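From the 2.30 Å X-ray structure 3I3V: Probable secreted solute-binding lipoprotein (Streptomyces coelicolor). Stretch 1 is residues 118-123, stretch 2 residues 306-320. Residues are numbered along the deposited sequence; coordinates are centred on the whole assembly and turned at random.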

# COMPACT_ATOMS: atom_id res chain seq x y z
N ALA C 118 -0.35 22.10 -43.85
CA ALA C 118 0.84 22.39 -43.06
C ALA C 118 0.55 22.70 -41.60
O ALA C 118 -0.59 22.78 -41.19
CB ALA C 118 1.59 23.57 -43.69
N PHE C 119 1.62 22.84 -40.81
CA PHE C 119 1.47 23.20 -39.41
C PHE C 119 1.30 24.71 -39.40
O PHE C 119 2.18 25.44 -39.85
CB PHE C 119 2.72 22.82 -38.60
CG PHE C 119 2.86 21.36 -38.28
CD1 PHE C 119 3.45 20.48 -39.18
CD2 PHE C 119 2.44 20.86 -37.05
CE1 PHE C 119 3.62 19.14 -38.86
CE2 PHE C 119 2.61 19.51 -36.73
CZ PHE C 119 3.20 18.66 -37.63
N PRO C 120 0.16 25.21 -38.90
CA PRO C 120 -0.02 26.66 -38.88
C PRO C 120 0.99 27.30 -37.93
O PRO C 120 1.46 26.66 -36.99
CB PRO C 120 -1.46 26.82 -38.40
CG PRO C 120 -2.12 25.54 -38.83
CD PRO C 120 -1.06 24.53 -38.46
N TYR C 121 1.33 28.56 -38.18
CA TYR C 121 2.27 29.24 -37.31
C TYR C 121 2.05 30.74 -37.30
O TYR C 121 1.72 31.30 -36.26
CB TYR C 121 3.71 28.91 -37.72
CG TYR C 121 4.69 28.99 -36.58
CD1 TYR C 121 4.46 28.32 -35.38
CD2 TYR C 121 5.86 29.74 -36.69
CE1 TYR C 121 5.35 28.38 -34.33
CE2 TYR C 121 6.76 29.82 -35.64
CZ TYR C 121 6.50 29.13 -34.46
OH TYR C 121 7.39 29.21 -33.41
N PHE C 122 2.22 31.40 -38.44
CA PHE C 122 2.02 32.85 -38.50
C PHE C 122 0.59 33.26 -38.86
O PHE C 122 -0.11 32.56 -39.61
CB PHE C 122 3.00 33.48 -39.49
CG PHE C 122 4.38 33.69 -38.93
CD1 PHE C 122 4.75 33.09 -37.73
CD2 PHE C 122 5.32 34.47 -39.60
CE1 PHE C 122 6.02 33.28 -37.20
CE2 PHE C 122 6.59 34.66 -39.07
CZ PHE C 122 6.94 34.06 -37.87
N ALA C 123 0.16 34.39 -38.32
CA ALA C 123 -1.18 34.89 -38.58
C ALA C 123 -1.17 36.40 -38.70
O ALA C 123 -0.13 37.04 -38.58
CB ALA C 123 -2.12 34.47 -37.45
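Stretch 2 306-320: FLRFMYRPDVVARFV

Stretch 2 is two helical segments, 306-310 and 313-320, joined at Y311 and R312. The break is visible in the torsions: R312 has phi/psi of -70/135, occupies the N-cap position of the second segment, and holds D314 through a salt bridge, R312 NE to D314 OD2 at 2.9 Å. Stretch 1 is mostly extended loop. The nearest CA pairs, F119 CA to L307 CA at 8.5 Å, Y121 CA to Y311 CA at 8.2 Å and F122 CA to F319 CA at 9.3 Å, rise together in sequence, so the two stretches run in the same general direction. CA separations of this size leave room for side chains, and the 441 Å² buried between the stretches is largely aromatic.

At the start, L307 is the bump and the F119 ring the flat surface it rests on: L307 CD2 lies 3.5 Å from the centroid of the F119 ring, 18° off the normal, a CH-pi contact. The same ring turns its edge to the face of Y311, with centroids 5.8 Å apart and planes at 89°.

Two tyrosines then reach in reciprocal directions. Y311 OH donates to P120 O at 2.6 Å, while Y121 OH donates to M310 O, also at 2.6 Å. Each hydroxyl thus finds a backbone carbonyl across the contact, and the tyrosine rings meet on the way, Y121 CD1 to Y311 CE2 at 3.9 Å.

Y121 has the largest covered area of any residue in the contact, 115 Å². Its hydroxyl enters a hollow lined by M310 CB (3.8 Å from Y121 OH), V315 CG1 (3.9 Å from Y121 OH) and F319 CE2 (3.3 Å from Y121 OH). F319 forms one wall: the Y121 edge meets its face at 79°, centroids 5.4 Å apart. F122 closes the far end with an offset edge-to-face contact, F122 CZ to F319 CD1 at 3.8 Å.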

# COMPACT_ATOMS: atom_id res chain seq x y z
N PHE C 306 12.29 19.59 -34.22
CA PHE C 306 12.13 20.95 -34.72
C PHE C 306 10.72 21.50 -34.53
O PHE C 306 10.54 22.61 -34.03
CB PHE C 306 12.51 20.95 -36.21
CG PHE C 306 12.75 22.31 -36.79
CD1 PHE C 306 13.73 23.15 -36.27
CD2 PHE C 306 12.05 22.72 -37.91
CE1 PHE C 306 14.01 24.37 -36.86
CE2 PHE C 306 12.32 23.94 -38.52
CZ PHE C 306 13.31 24.77 -37.99
N LEU C 307 9.71 20.71 -34.90
CA LEU C 307 8.34 21.16 -34.76
C LEU C 307 7.85 21.23 -33.32
O LEU C 307 7.06 22.12 -32.99
CB LEU C 307 7.41 20.27 -35.60
CG LEU C 307 7.09 20.94 -36.94
CD1 LEU C 307 6.92 19.90 -38.03
CD2 LEU C 307 5.84 21.79 -36.76
N ARG C 308 8.30 20.32 -32.46
CA ARG C 308 7.87 20.37 -31.07
C ARG C 308 8.46 21.63 -30.45
O ARG C 308 7.83 22.28 -29.61
CB ARG C 308 8.36 19.15 -30.28
CG ARG C 308 7.99 17.81 -30.87
CD ARG C 308 8.11 16.73 -29.81
NE ARG C 308 6.90 16.71 -29.00
CZ ARG C 308 5.98 15.76 -29.08
NH1 ARG C 308 6.14 14.76 -29.93
NH2 ARG C 308 4.88 15.83 -28.35
N PHE C 309 9.68 21.97 -30.88
CA PHE C 309 10.39 23.16 -30.40
C PHE C 309 9.62 24.43 -30.81
O PHE C 309 9.14 25.17 -29.95
CB PHE C 309 11.81 23.18 -30.99
CG PHE C 309 12.61 24.40 -30.64
CD1 PHE C 309 13.15 24.56 -29.37
CD2 PHE C 309 12.83 25.40 -31.59
CE1 PHE C 309 13.90 25.69 -29.06
CE2 PHE C 309 13.57 26.54 -31.28
CZ PHE C 309 14.10 26.69 -30.02
N MSE C 310 9.50 24.66 -32.11
CA MSE C 310 8.80 25.82 -32.64
C MSE C 310 7.39 26.00 -32.05
O MSE C 310 6.92 27.12 -31.90
CB MSE C 310 8.70 25.71 -34.17
CG MSE C 310 10.04 25.78 -34.88
SE MSE C 310 10.87 27.51 -34.66
CE MSE C 310 12.62 27.02 -35.19
N TYR C 311 6.73 24.89 -31.72
CA TYR C 311 5.40 24.91 -31.12
C TYR C 311 5.42 25.04 -29.60
O TYR C 311 4.37 25.14 -28.96
CB TYR C 311 4.61 23.64 -31.49
CG TYR C 311 3.69 23.80 -32.69
CD1 TYR C 311 2.41 23.26 -32.67
CD2 TYR C 311 4.09 24.50 -33.82
CE1 TYR C 311 1.55 23.42 -33.75
CE2 TYR C 311 3.24 24.67 -34.91
CZ TYR C 311 1.97 24.12 -34.86
OH TYR C 311 1.11 24.29 -35.93
N ARG C 312 6.60 25.06 -29.00
CA ARG C 312 6.70 25.19 -27.55
C ARG C 312 6.29 26.61 -27.13
O ARG C 312 6.73 27.59 -27.73
CB ARG C 312 8.13 24.89 -27.07
CG ARG C 312 8.20 24.23 -25.70
CD ARG C 312 9.57 23.62 -25.47
NE ARG C 312 10.59 24.64 -25.32
CZ ARG C 312 11.87 24.47 -25.62
NH1 ARG C 312 12.29 23.29 -26.09
NH2 ARG C 312 12.74 25.46 -25.43
N PRO C 313 5.46 26.73 -26.09
CA PRO C 313 5.00 28.04 -25.61
C PRO C 313 6.04 29.14 -25.46
O PRO C 313 5.78 30.28 -25.85
CB PRO C 313 4.32 27.69 -24.29
CG PRO C 313 3.71 26.36 -24.60
CD PRO C 313 4.86 25.65 -25.28
N ASP C 314 7.21 28.84 -24.91
CA ASP C 314 8.23 29.87 -24.74
C ASP C 314 8.77 30.39 -26.07
O ASP C 314 9.14 31.56 -26.18
CB ASP C 314 9.41 29.34 -23.91
CG ASP C 314 10.08 28.15 -24.54
OD1 ASP C 314 11.33 28.07 -24.49
OD2 ASP C 314 9.36 27.29 -25.08
N VAL C 315 8.81 29.52 -27.07
CA VAL C 315 9.31 29.90 -28.39
C VAL C 315 8.25 30.74 -29.08
O VAL C 315 8.56 31.73 -29.75
CB VAL C 315 9.61 28.65 -29.25
CG1 VAL C 315 10.13 29.08 -30.60
CG2 VAL C 315 10.63 27.77 -28.54
N VAL C 316 6.99 30.34 -28.92
CA VAL C 316 5.88 31.07 -29.51
C VAL C 316 5.83 32.48 -28.94
O VAL C 316 5.71 33.45 -29.68
CB VAL C 316 4.57 30.34 -29.22
CG1 VAL C 316 3.40 31.17 -29.68
CG2 VAL C 316 4.57 28.98 -29.90
N ALA C 317 5.93 32.59 -27.62
CA ALA C 317 5.90 33.87 -26.91
C ALA C 317 6.99 34.84 -27.37
O ALA C 317 6.81 36.04 -27.33
CB ALA C 317 5.99 33.63 -25.40
N ARG C 318 8.14 34.32 -27.79
CA ARG C 318 9.20 35.19 -28.28
C ARG C 318 8.77 35.85 -29.59
O ARG C 318 9.00 37.05 -29.80
CB ARG C 318 10.51 34.42 -28.50
CG ARG C 318 11.26 34.05 -27.22
CD ARG C 318 12.68 33.59 -27.52
NE ARG C 318 13.64 34.04 -26.50
CZ ARG C 318 13.75 33.52 -25.27
NH1 ARG C 318 12.97 32.52 -24.88
NH2 ARG C 318 14.65 34.02 -24.43
N PHE C 319 8.16 35.07 -30.48
CA PHE C 319 7.70 35.62 -31.74
C PHE C 319 6.72 36.75 -31.46
O PHE C 319 6.78 37.80 -32.09
CB PHE C 319 7.04 34.54 -32.61
CG PHE C 319 8.03 33.75 -33.40
CD1 PHE C 319 8.64 34.30 -34.53
CD2 PHE C 319 8.42 32.47 -32.99
CE1 PHE C 319 9.62 33.61 -35.22
CE2 PHE C 319 9.40 31.77 -33.68
CZ PHE C 319 10.01 32.33 -34.79
N VAL C 320 5.84 36.52 -30.50
CA VAL C 320 4.84 37.50 -30.09
C VAL C 320 5.46 38.73 -29.43
O VAL C 320 5.25 39.86 -29.86
CB VAL C 320 3.85 36.87 -29.10
CG1 VAL C 320 2.90 37.93 -28.56
CG2 VAL C 320 3.08 35.75 -29.78